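Local coordinates for core protein P7 (Pseudomonas phage phi12, PDB 2Q82) that forms part of the phage core as a structural protein and probably assists assembly of the viral procapsid and packaging of its RNA genome, at residues E14-L19 with A120-V125; A20-S25 with V113-D118; M29-D34 with V43-T48; D66-A71 with S97-A102. All blocks are in the same frame, centred on the assembly; numbering follows the deposited sequence.

Contact 1: residues E14-L19 with A120-V125; sequences ELQNRL and ADEQLV
With chi1 of E122 at 176°, CG stands anti to the backbone N, and a bend at chi2 (53°) then turns the carboxylate toward L15 and Q16. L19 meets this folded chain with CG anti to the carbonyl carbon, which carries its CD1 methyl to the aliphatic part of the glutamate: L19 CD1 lies 3.7 Å from E122 CG and equally close to E122 CB. One turn earlier, L15 points across the gap and sets its CD2 methyl 3.9 Å from E122 OE1, so a single acidic side chain bridges two leucines, methylenes against one and a carboxylate oxygen against the other. Q16 passes beside it, its chain bent at chi2 and at roughly a right angle to that of E122. The contact thus illustrates how one amphipathic residue can serve two kinds of neighbour at a partly exposed meeting of helices 15-23 and 112-127. Few atoms touch, since the axes of 15-19 and 120-125 stay 11.4 Å apart; the segments cross steeply, 117° between their N-to-C directions, and meet through side-chain ends. The contact lies near the outer end of helix 15-23, which leads into strand 25-30 at the centre of the parallel sheet. L15 and L19 also reach D118 farther back along helix 112-127, the long C-terminal helix that follows edge strand 109-111.

Contact 2: residues A20-S25 with V113-D118; sequences AQYETS and VRVLND
Y22 lies against V115 with one ring face and against D118 with its edge. Its CG stands anti to the carbonyl carbon (chi1 -59°), which aims the ring at helix 112-127. Over the face comes the CG1 methyl of V115, a CH-pi contact 4.1 Å from the centroid of the Y22 ring and only 15° off the ring normal. The second methyl sits farther along the phenol, with V115 CG2 3.8 Å from Y22 CZ. D118 approaches differently: its chain runs across that of the tyrosine at about a right angle, yet its carboxylate is nearly coplanar with the ring, the planes 19° apart. D118 CB rests at the ring edge, 3.9 Å from Y22 CE2, and the phenol donates a hydrogen bond of 2.9 Å from Y22 OH to the anti lone pair of D118 OD2. This places a tyrosine from the last turn of helix 15-23 on the C-terminal helix 112-127, so that the helix leading into the central strand is joined to the one following an edge strand of the parallel alpha/beta sheet. The other carboxylate oxygen is held by arginines: R114 NH1 forms a salt bridge of 2.7 Å with D118 OD1, and R18 adds a second to the same atom. This pairing probably favours the ionised aspartate and helps fix its rotation.

Contact 3: residues M29-D34 with V43-T48; sequences MSHNGD and VMRVTT
The guanidinium of R45 turns its edge toward the backbone of H31 and G33, while the H31 imidazole has the D34 carbonyl carbon in plane at its own edge. CG of R45 stands anti to the backbone N (chi1 180°), and a bend at chi3 probably brings the guanidinium round. Ring and guanidinium planes lie 18° apart, although the two side chains run at about a right angle; H31 CD2 comes within 3.6 Å of R45 NH2. The grip is end-on: NH1 and NH2 of R45 both donate to H31 O, at 3.0 and 2.8 Å, with that oxygen almost exactly in the guanidinium plane. The two nitrogens use it unequally, NH1 lying nearly along the C=O axis and NH2 well above the carbonyl plane. R45 NH2 also donates to G33 O, 2.7 Å away. At the third edge position a water accepts from R45 NE at 2.8 Å and donates onward to G33 O, so every guanidinium nitrogen has a partner. The imidazole in turn helps hold the turn, H31 NE2 donating to D34 O over 2.7 Å with an N-H...O angle of 159°. H31 ND1 bonds to the backbone N of Q95, consistent with a neutral ring protonated at NE2. The cationic group binds two backbone carbonyls just past the end of strand 25-30, helping to hold the loop. In the parallel sheet, strand 59-63 lies between strands 25-30 and 42-45, pairing with M29 on one side and M44 on the other. R45 therefore spans past this middle strand, touching V62 on the way.

Contact 4: residues D66-A71 with S97-A102; sequences DAQDLA and SALVDA
Q68 and L99 make the closest approach, the leucine methyl CD2 resting 3.6 Å from Q68 CB and 3.8 Å from Q68 CG. Only the aliphatic root of the glutamine is used; its chain is extended beyond CG, carrying the amide onward. One turn along, A71 CB faces the fork of V100 and lies 4.2 Å from both V100 CG1 and V100 CG2. The small alanine lets the backbones come near, with A71 CA 5.7 Å from V100 CA. Behind this shell, S97 sets the start of helix 98-103 as an N-cap: its OG accepts from V100 N at 3.0 Å, with the N-H...O angle an almost straight 177°. The same hydroxyl bonds to D65, and S97 N to S30, so the capped turn carrying L99 and V100 is tied to D65 and to the end of strand 25-30. Helix 68-76 faces the second subunit as well, where D69 forms a salt bridge with R77 of that chain. As a worked case of division of labour, the contact between these segments is apolar, Q68 and L99 at its more exposed side and A71 and V100 buried, while the polar bonds at the start of helix 98-103 probably help position it.

How the contacts relate
From the N terminus, helix 15-23 enters contact 1 and then contact 2, both completed only when the chain returns along helix 112-127; contact 2 is the inner of these two long closures. Within it the chain runs into strand 25-30, and contact 3 shuts a short loop with strand 42-45. Contact 4 opens afterwards, joining helices 68-76 and 98-103, so contacts 3 and 4 follow in series and none of the four cross. Contacts 1 and 2 share their helices and meet through R18 and D118. Contacts 3 and 4, about 10 Å apart between centres, meet through S30 with S97, on the opposite side of the chain's centre and beside the second subunit.

Contact 1: residues E14-L19 with A120-V125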
loop_
_atom_site.group_PDB
_atom_site.type_symbol
_atom_site.label_atom_id
_atom_site.label_comp_id
_atom_site.label_asym_id
_atom_site.label_seq_id
_atom_site.Cartn_x
_atom_site.Cartn_y
_atom_site.Cartn_z
ATOM N N GLU A 14 16.450 8.169 23.388
ATOM C CA GLU A 14 17.815 8.710 23.260
ATOM C C GLU A 14 17.838 8.719 21.638
ATOM O O GLU A 14 16.958 8.194 20.927
ATOM C CB GLU A 14 18.933 7.922 23.704
ATOM C CG GLU A 14 19.193 6.653 22.979
ATOM C CD GLU A 14 20.345 5.949 23.620
ATOM O OE1 GLU A 14 20.864 6.480 24.622
ATOM O OE2 GLU A 14 20.743 4.867 23.145
ATOM N N LEU A 15 18.932 9.280 21.153
ATOM C CA LEU A 15 19.025 9.617 19.772
ATOM C C LEU A 15 19.098 8.524 18.808
ATOM O O LEU A 15 18.564 8.627 17.708
ATOM C CB LEU A 15 20.236 10.568 19.663
ATOM C CG LEU A 15 20.576 10.948 18.220
ATOM C CD1 LEU A 15 19.513 11.837 17.673
ATOM C CD2 LEU A 15 21.905 11.579 18.153
ATOM N N GLN A 16 19.735 7.444 19.228
ATOM C CA GLN A 16 19.939 6.325 18.319
ATOM C C GLN A 16 18.669 5.652 18.068
ATOM O O GLN A 16 18.336 5.268 16.980
ATOM C CB GLN A 16 20.944 5.330 18.891
ATOM C CG GLN A 16 22.348 5.840 18.955
ATOM C CD GLN A 16 22.885 6.224 17.614
ATOM O OE1 GLN A 16 23.249 7.377 17.405
ATOM N NE2 GLN A 16 22.954 5.274 16.696
ATOM N N ASN A 17 17.880 5.502 19.135
ATOM C CA ASN A 17 16.629 4.874 18.933
ATOM C C ASN A 17 15.741 5.749 18.086
ATOM O O ASN A 17 14.934 5.239 17.316
ATOM C CB ASN A 17 16.029 4.630 20.273
ATOM C CG ASN A 17 16.863 3.688 21.080
ATOM O OD1 ASN A 17 16.893 3.756 22.298
ATOM N ND2 ASN A 17 17.556 2.782 20.390
ATOM N N ARG A 18 15.872 7.062 18.224
ATOM C CA ARG A 18 15.034 7.935 17.432
ATOM C C ARG A 18 15.359 7.783 15.977
ATOM O O ARG A 18 14.465 7.630 15.147
ATOM C CB ARG A 18 15.197 9.386 17.841
ATOM C CG ARG A 18 14.524 9.623 19.150
ATOM C CD ARG A 18 14.310 11.075 19.482
ATOM N NE ARG A 18 15.466 11.951 19.322
ATOM C CZ ARG A 18 16.369 12.224 20.263
ATOM N NH1 ARG A 18 16.291 11.676 21.469
ATOM N NH2 ARG A 18 17.315 13.123 20.019
ATOM N N LEU A 19 16.642 7.817 15.661
ATOM C CA LEU A 19 17.058 7.694 14.282
ATOM C C LEU A 19 16.716 6.352 13.693
ATOM O O LEU A 19 16.450 6.243 12.497
ATOM C CB LEU A 19 18.551 7.882 14.178
ATOM C CG LEU A 19 19.000 9.278 14.553
ATOM C CD1 LEU A 19 20.449 9.231 14.948
ATOM C CD2 LEU A 19 18.777 10.223 13.388
ATOM N N ALA A 120 20.953 15.678 11.398
ATOM C CA ALA A 120 22.091 16.548 11.161
ATOM C C ALA A 120 23.112 16.351 12.268
ATOM O O ALA A 120 24.309 16.276 12.012
ATOM C CB ALA A 120 21.649 17.999 11.118
ATOM N N ASP A 121 22.632 16.269 13.503
ATOM C CA ASP A 121 23.534 16.096 14.637
ATOM C C ASP A 121 24.280 14.777 14.541
ATOM O O ASP A 121 25.467 14.702 14.848
ATOM C CB ASP A 121 22.774 16.119 15.958
ATOM C CG ASP A 121 22.229 17.491 16.300
ATOM O OD1 ASP A 121 22.665 18.488 15.692
ATOM O OD2 ASP A 121 21.368 17.566 17.199
ATOM N N GLU A 122 23.595 13.730 14.115
ATOM C CA GLU A 122 24.254 12.436 14.038
ATOM C C GLU A 122 25.286 12.426 12.932
ATOM O O GLU A 122 26.277 11.699 12.986
ATOM C CB GLU A 122 23.217 11.342 13.829
ATOM C CG GLU A 122 23.784 9.953 13.645
ATOM C CD GLU A 122 24.749 9.511 14.750
ATOM O OE1 GLU A 122 24.556 9.873 15.934
ATOM O OE2 GLU A 122 25.696 8.766 14.417
ATOM N N GLN A 123 25.063 13.268 11.937
ATOM C CA GLN A 123 25.976 13.354 10.829
ATOM C C GLN A 123 27.286 14.028 11.278
ATOM O O GLN A 123 28.358 13.680 10.798
ATOM C CB GLN A 123 25.289 14.104 9.685
ATOM C CG GLN A 123 26.138 14.302 8.460
ATOM C CD GLN A 123 26.918 13.058 8.056
ATOM O OE1 GLN A 123 28.080 13.158 7.669
ATOM N NE2 GLN A 123 26.285 11.888 8.136
ATOM N N LEU A 124 27.197 14.972 12.214
ATOM C CA LEU A 124 28.387 15.642 12.742
ATOM C C LEU A 124 29.242 14.611 13.464
ATOM O O LEU A 124 30.464 14.635 13.422
ATOM C CB LEU A 124 28.013 16.709 13.764
ATOM C CG LEU A 124 27.235 17.930 13.299
ATOM C CD1 LEU A 124 27.003 18.896 14.455
ATOM C CD2 LEU A 124 28.009 18.594 12.191
ATOM N N VAL A 125 28.556 13.717 14.155
ATOM C CA VAL A 125 29.206 12.669 14.921
ATOM C C VAL A 125 29.988 11.775 13.978
ATOM O O VAL A 125 31.143 11.415 14.219
ATOM C CB VAL A 125 28.177 11.815 15.592
ATOM C CG1 VAL A 125 28.831 10.606 16.218
ATOM C CG2 VAL A 125 27.446 12.630 16.613
#

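Contact 2: residues A20-S25 with V113-D118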
loop_
_atom_site.group_PDB
_atom_site.type_symbol
_atom_site.label_atom_id
_atom_site.label_comp_id
_atom_site.label_asym_id
_atom_site.label_seq_id
_atom_site.Cartn_x
_atom_site.Cartn_y
_atom_site.Cartn_z
ATOM N N ALA A 20 16.727 5.321 14.527
ATOM C CA ALA A 20 16.430 3.974 14.064
ATOM C C ALA A 20 15.002 3.909 13.555
ATOM O O ALA A 20 14.719 3.263 12.553
ATOM C CB ALA A 20 16.647 2.967 15.173
ATOM N N GLN A 21 14.100 4.596 14.243
ATOM C CA GLN A 21 12.704 4.584 13.847
ATOM C C GLN A 21 12.374 5.494 12.667
ATOM O O GLN A 21 11.562 5.134 11.825
ATOM C CB GLN A 21 11.782 4.840 15.037
ATOM C CG GLN A 21 11.814 6.246 15.570
ATOM C CD GLN A 21 10.727 6.493 16.590
ATOM O OE1 GLN A 21 9.652 6.997 16.261
ATOM N NE2 GLN A 21 10.997 6.139 17.840
ATOM N N TYR A 22 13.010 6.662 12.591
ATOM C CA TYR A 22 12.971 7.453 11.364
ATOM C C TYR A 22 13.331 6.560 10.193
ATOM O O TYR A 22 12.625 6.505 9.193
ATOM C CB TYR A 22 13.976 8.607 11.404
ATOM C CG TYR A 22 13.793 9.598 12.524
ATOM C CD1 TYR A 22 12.599 9.689 13.216
ATOM C CD2 TYR A 22 14.824 10.450 12.885
ATOM C CE1 TYR A 22 12.440 10.596 14.237
ATOM C CE2 TYR A 22 14.674 11.355 13.898
ATOM C CZ TYR A 22 13.484 11.426 14.574
ATOM O OH TYR A 22 13.343 12.334 15.589
ATOM N N GLU A 23 14.459 5.878 10.328
ATOM C CA GLU A 23 15.018 5.068 9.245
ATOM C C GLU A 23 14.083 4.043 8.608
ATOM O O GLU A 23 14.196 3.729 7.427
ATOM C CB GLU A 23 16.214 4.283 9.728
ATOM C CG GLU A 23 17.491 5.035 9.973
ATOM C CD GLU A 23 18.478 4.157 10.707
ATOM O OE1 GLU A 23 18.270 2.923 10.691
ATOM O OE2 GLU A 23 19.447 4.683 11.289
ATOM N N THR A 24 13.228 3.476 9.435
ATOM C CA THR A 24 12.313 2.457 8.971
ATOM C C THR A 24 10.852 2.883 8.914
ATOM O O THR A 24 9.950 2.035 8.951
ATOM C CB THR A 24 12.346 1.229 9.866
ATOM O OG1 THR A 24 12.074 1.649 11.205
ATOM C CG2 THR A 24 13.672 0.577 9.846
ATOM N N SER A 25 10.590 4.186 8.873
ATOM C CA SER A 25 9.215 4.646 8.790
ATOM C C SER A 25 9.026 5.578 7.616
ATOM O O SER A 25 9.973 6.127 7.063
ATOM C CB SER A 25 8.779 5.409 10.029
ATOM O OG SER A 25 9.094 4.729 11.221
ATOM N N VAL A 113 11.317 19.603 12.418
ATOM C CA VAL A 113 12.517 20.317 12.829
ATOM C C VAL A 113 13.357 19.420 13.754
ATOM O O VAL A 113 14.576 19.353 13.649
ATOM C CB VAL A 113 12.152 21.599 13.540
ATOM C CG1 VAL A 113 13.391 22.234 14.150
ATOM C CG2 VAL A 113 11.496 22.550 12.556
ATOM N N ARG A 114 12.669 18.746 14.663
ATOM C CA ARG A 114 13.362 17.850 15.575
ATOM C C ARG A 114 13.947 16.704 14.789
ATOM O O ARG A 114 15.084 16.318 15.042
ATOM C CB ARG A 114 12.368 17.337 16.612
ATOM C CG ARG A 114 12.827 16.120 17.368
ATOM C CD ARG A 114 13.447 16.433 18.680
ATOM N NE ARG A 114 14.340 17.576 18.600
ATOM C CZ ARG A 114 15.654 17.484 18.750
ATOM N NH1 ARG A 114 16.206 16.307 18.985
ATOM N NH2 ARG A 114 16.405 18.575 18.686
ATOM N N VAL A 115 13.214 16.163 13.824
ATOM C CA VAL A 115 13.721 15.073 13.012
ATOM C C VAL A 115 14.998 15.478 12.275
ATOM O O VAL A 115 16.004 14.773 12.304
ATOM C CB VAL A 115 12.657 14.652 11.968
ATOM C CG1 VAL A 115 13.260 13.715 10.944
ATOM C CG2 VAL A 115 11.485 13.991 12.669
ATOM N N LEU A 116 14.954 16.626 11.614
ATOM C CA LEU A 116 16.105 17.103 10.871
ATOM C C LEU A 116 17.299 17.367 11.783
ATOM O O LEU A 116 18.436 17.085 11.422
ATOM C CB LEU A 116 15.735 18.370 10.114
ATOM C CG LEU A 116 14.751 18.088 8.982
ATOM C CD1 LEU A 116 14.217 19.387 8.434
ATOM C CD2 LEU A 116 15.436 17.292 7.881
ATOM N N ASN A 117 17.020 17.925 12.957
ATOM C CA ASN A 117 18.053 18.215 13.934
ATOM C C ASN A 117 18.806 16.936 14.263
ATOM O O ASN A 117 20.029 16.891 14.227
ATOM C CB ASN A 117 17.431 18.744 15.221
ATOM C CG ASN A 117 17.059 20.208 15.139
ATOM O OD1 ASN A 117 16.484 20.751 16.079
ATOM N ND2 ASN A 117 17.389 20.854 14.034
ATOM N N ASP A 118 18.055 15.900 14.604
ATOM C CA ASP A 118 18.650 14.626 14.969
ATOM C C ASP A 118 19.546 14.063 13.888
ATOM O O ASP A 118 20.657 13.615 14.154
ATOM C CB ASP A 118 17.566 13.599 15.300
ATOM C CG ASP A 118 16.850 13.913 16.594
ATOM O OD1 ASP A 118 17.481 14.523 17.486
ATOM O OD2 ASP A 118 15.668 13.535 16.726
#

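Contact 3: residues M29-D34 with V43-T48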
loop_
_atom_site.group_PDB
_atom_site.type_symbol
_atom_site.label_atom_id
_atom_site.label_comp_id
_atom_site.label_asym_id
_atom_site.label_seq_id
_atom_site.Cartn_x
_atom_site.Cartn_y
_atom_site.Cartn_z
HETATM N N MSE A 29 3.106 13.937 5.520
HETATM C CA MSE A 29 2.869 15.348 5.732
HETATM C C MSE A 29 1.555 15.898 5.165
HETATM O O MSE A 29 1.322 15.828 3.962
HETATM C CB MSE A 29 4.053 16.113 5.139
HETATM C CG MSE A 29 3.889 17.603 5.075
HETATM SE SE MSE A 29 5.216 18.454 3.908
HETATM C CE MSE A 29 4.618 20.287 4.221
ATOM N N SER A 30 0.715 16.450 6.044
ATOM C CA SER A 30 -0.549 17.048 5.633
ATOM C C SER A 30 -0.242 18.392 4.999
ATOM O O SER A 30 0.288 19.291 5.660
ATOM C CB SER A 30 -1.469 17.269 6.815
ATOM O OG SER A 30 -2.642 17.948 6.395
ATOM N N HIS A 31 -0.611 18.544 3.732
ATOM C CA HIS A 31 -0.284 19.771 3.035
ATOM C C HIS A 31 -0.912 19.899 1.649
ATOM O O HIS A 31 -0.871 18.965 0.852
ATOM C CB HIS A 31 1.235 19.834 2.918
ATOM C CG HIS A 31 1.746 20.970 2.100
ATOM N ND1 HIS A 31 1.795 22.272 2.575
ATOM C CD2 HIS A 31 2.263 21.016 0.857
ATOM C CE1 HIS A 31 2.322 23.051 1.660
ATOM N NE2 HIS A 31 2.617 22.315 0.595
ATOM N N ASN A 32 -1.490 21.068 1.384
ATOM C CA ASN A 32 -2.092 21.379 0.087
ATOM C C ASN A 32 -1.212 22.437 -0.522
ATOM O O ASN A 32 -0.821 23.372 0.169
ATOM C CB ASN A 32 -3.478 21.991 0.235
ATOM C CG ASN A 32 -4.518 20.981 0.586
ATOM O OD1 ASN A 32 -4.636 19.952 -0.071
ATOM N ND2 ASN A 32 -5.294 21.265 1.617
ATOM N N GLY A 33 -0.913 22.328 -1.806
ATOM C CA GLY A 33 -0.071 23.337 -2.410
ATOM C C GLY A 33 1.194 22.718 -2.934
ATOM O O GLY A 33 1.318 21.501 -2.958
ATOM N N ASP A 34 2.141 23.544 -3.359
ATOM C CA ASP A 34 3.386 23.007 -3.892
ATOM C C ASP A 34 4.146 22.316 -2.791
ATOM O O ASP A 34 4.133 22.742 -1.645
ATOM C CB ASP A 34 4.287 24.101 -4.444
ATOM C CG ASP A 34 3.568 25.029 -5.375
ATOM O OD1 ASP A 34 3.172 24.591 -6.473
ATOM O OD2 ASP A 34 3.402 26.206 -4.992
ATOM N N VAL A 43 10.866 14.064 -1.431
ATOM C CA VAL A 43 9.560 14.587 -1.105
ATOM C C VAL A 43 8.602 14.376 -2.254
ATOM O O VAL A 43 8.955 14.600 -3.406
ATOM C CB VAL A 43 9.664 16.056 -0.769
ATOM C CG1 VAL A 43 8.292 16.653 -0.580
ATOM C CG2 VAL A 43 10.492 16.208 0.487
HETATM N N MSE A 44 7.375 13.980 -1.961
HETATM C CA MSE A 44 6.517 13.697 -3.075
HETATM C C MSE A 44 5.037 13.657 -2.758
HETATM O O MSE A 44 4.618 12.989 -1.817
HETATM C CB MSE A 44 6.968 12.366 -3.645
HETATM C CG MSE A 44 6.284 11.950 -4.890
HETATM SE SE MSE A 44 7.110 12.458 -6.592
HETATM C CE MSE A 44 8.613 13.608 -6.119
ATOM N N ARG A 45 4.242 14.370 -3.547
ATOM C CA ARG A 45 2.816 14.347 -3.307
ATOM C C ARG A 45 2.255 13.005 -3.789
ATOM O O ARG A 45 2.587 12.534 -4.877
ATOM C CB ARG A 45 2.110 15.489 -4.032
ATOM C CG ARG A 45 0.615 15.481 -3.800
ATOM C CD ARG A 45 -0.046 16.735 -4.304
ATOM N NE ARG A 45 0.335 17.919 -3.543
ATOM C CZ ARG A 45 -0.037 18.169 -2.291
ATOM N NH1 ARG A 45 -0.804 17.317 -1.629
ATOM N NH2 ARG A 45 0.343 19.289 -1.700
ATOM N N VAL A 46 1.416 12.386 -2.968
ATOM C CA VAL A 46 0.829 11.105 -3.325
ATOM C C VAL A 46 -0.613 11.000 -2.882
ATOM O O VAL A 46 -1.071 11.749 -2.027
ATOM C CB VAL A 46 1.553 9.908 -2.680
ATOM C CG1 VAL A 46 3.009 9.904 -3.053
ATOM C CG2 VAL A 46 1.383 9.952 -1.161
ATOM N N THR A 47 -1.321 10.041 -3.469
ATOM C CA THR A 47 -2.700 9.800 -3.090
ATOM C C THR A 47 -2.930 8.307 -2.947
ATOM O O THR A 47 -4.016 7.896 -2.585
ATOM C CB THR A 47 -3.729 10.303 -4.127
ATOM O OG1 THR A 47 -3.556 9.592 -5.357
ATOM C CG2 THR A 47 -3.586 11.794 -4.349
ATOM N N THR A 48 -1.928 7.493 -3.246
ATOM C CA THR A 48 -2.117 6.052 -3.099
ATOM C C THR A 48 -0.936 5.438 -2.379
ATOM O O THR A 48 0.143 6.017 -2.344
ATOM C CB THR A 48 -2.237 5.327 -4.435
ATOM O OG1 THR A 48 -0.942 5.240 -5.036
ATOM C CG2 THR A 48 -3.190 6.057 -5.356
HETATM O O HOH W 1 1.438 19.501 -5.578
#

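Contact 4: residues D66-A71 with S97-A102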
loop_
_atom_site.group_PDB
_atom_site.type_symbol
_atom_site.label_atom_id
_atom_site.label_comp_id
_atom_site.label_asym_id
_atom_site.label_seq_id
_atom_site.Cartn_x
_atom_site.Cartn_y
_atom_site.Cartn_z
ATOM N N ASP A 66 -6.761 15.794 -1.860
ATOM C CA ASP A 66 -7.005 14.771 -2.850
ATOM C C ASP A 66 -6.600 13.383 -2.382
ATOM O O ASP A 66 -6.809 12.409 -3.089
ATOM C CB ASP A 66 -6.315 15.149 -4.163
ATOM C CG ASP A 66 -4.801 15.205 -4.049
ATOM O OD1 ASP A 66 -4.281 15.413 -2.934
ATOM O OD2 ASP A 66 -4.146 15.058 -5.097
ATOM N N ALA A 67 -6.047 13.290 -1.176
ATOM C CA ALA A 67 -5.618 11.997 -0.640
ATOM C C ALA A 67 -6.502 11.551 0.511
ATOM O O ALA A 67 -6.062 10.845 1.421
ATOM C CB ALA A 67 -4.177 12.072 -0.187
ATOM N N GLN A 68 -7.749 11.983 0.444
ATOM C CA GLN A 68 -8.760 11.667 1.427
ATOM C C GLN A 68 -8.756 10.189 1.808
ATOM O O GLN A 68 -8.697 9.845 2.988
ATOM C CB GLN A 68 -10.122 12.061 0.863
ATOM C CG GLN A 68 -11.294 11.654 1.705
ATOM C CD GLN A 68 -12.623 11.941 1.032
ATOM O OE1 GLN A 68 -13.669 11.499 1.501
ATOM N NE2 GLN A 68 -12.591 12.686 -0.072
ATOM N N ASP A 69 -8.789 9.305 0.818
ATOM C CA ASP A 69 -8.836 7.889 1.140
ATOM C C ASP A 69 -7.562 7.317 1.739
ATOM O O ASP A 69 -7.611 6.485 2.642
ATOM C CB ASP A 69 -9.244 7.071 -0.081
ATOM C CG ASP A 69 -10.653 7.384 -0.538
ATOM O OD1 ASP A 69 -11.518 7.620 0.329
ATOM O OD2 ASP A 69 -10.888 7.388 -1.759
ATOM N N LEU A 70 -6.421 7.755 1.240
ATOM C CA LEU A 70 -5.179 7.246 1.760
ATOM C C LEU A 70 -4.980 7.727 3.201
ATOM O O LEU A 70 -4.504 6.983 4.044
ATOM C CB LEU A 70 -4.025 7.707 0.892
ATOM C CG LEU A 70 -2.656 7.275 1.366
ATOM C CD1 LEU A 70 -2.548 5.755 1.415
ATOM C CD2 LEU A 70 -1.643 7.842 0.417
ATOM N N ALA A 71 -5.346 8.976 3.461
ATOM C CA ALA A 71 -5.206 9.542 4.792
ATOM C C ALA A 71 -6.060 8.731 5.754
ATOM O O ALA A 71 -5.663 8.442 6.873
ATOM C CB ALA A 71 -5.658 10.987 4.803
ATOM N N SER A 97 -3.922 20.322 5.389
ATOM C CA SER A 97 -5.241 20.015 4.886
ATOM C C SER A 97 -6.023 19.603 6.112
ATOM O O SER A 97 -5.635 18.679 6.824
ATOM C CB SER A 97 -5.202 18.846 3.915
ATOM O OG SER A 97 -6.453 18.178 3.910
ATOM N N ALA A 98 -7.120 20.303 6.361
ATOM C CA ALA A 98 -7.952 20.003 7.509
ATOM C C ALA A 98 -8.513 18.590 7.417
ATOM O O ALA A 98 -8.686 17.919 8.427
ATOM C CB ALA A 98 -9.077 20.999 7.596
ATOM N N LEU A 99 -8.802 18.151 6.200
ATOM C CA LEU A 99 -9.344 16.822 5.993
ATOM C C LEU A 99 -8.305 15.777 6.380
ATOM O O LEU A 99 -8.582 14.863 7.162
ATOM C CB LEU A 99 -9.748 16.644 4.533
ATOM C CG LEU A 99 -10.207 15.242 4.130
ATOM C CD1 LEU A 99 -11.426 14.848 4.926
ATOM C CD2 LEU A 99 -10.520 15.214 2.651
ATOM N N VAL A 100 -7.103 15.913 5.836
ATOM C CA VAL A 100 -6.043 14.966 6.151
ATOM C C VAL A 100 -5.740 14.988 7.648
ATOM O O VAL A 100 -5.621 13.944 8.287
ATOM C CB VAL A 100 -4.769 15.279 5.349
ATOM C CG1 VAL A 100 -3.603 14.441 5.846
ATOM C CG2 VAL A 100 -5.016 14.990 3.878
ATOM N N ASP A 101 -5.620 16.179 8.222
ATOM C CA ASP A 101 -5.332 16.262 9.645
ATOM C C ASP A 101 -6.357 15.501 10.476
ATOM O O ASP A 101 -6.013 14.842 11.448
ATOM C CB ASP A 101 -5.335 17.704 10.118
ATOM C CG ASP A 101 -4.145 18.481 9.614
ATOM O OD1 ASP A 101 -3.236 17.888 9.000
ATOM O OD2 ASP A 101 -4.133 19.699 9.853
ATOM N N ALA A 102 -7.624 15.626 10.102
ATOM C CA ALA A 102 -8.683 14.959 10.832
ATOM C C ALA A 102 -8.548 13.455 10.676
ATOM O O ALA A 102 -8.666 12.695 11.637
ATOM C CB ALA A 102 -10.031 15.408 10.316
#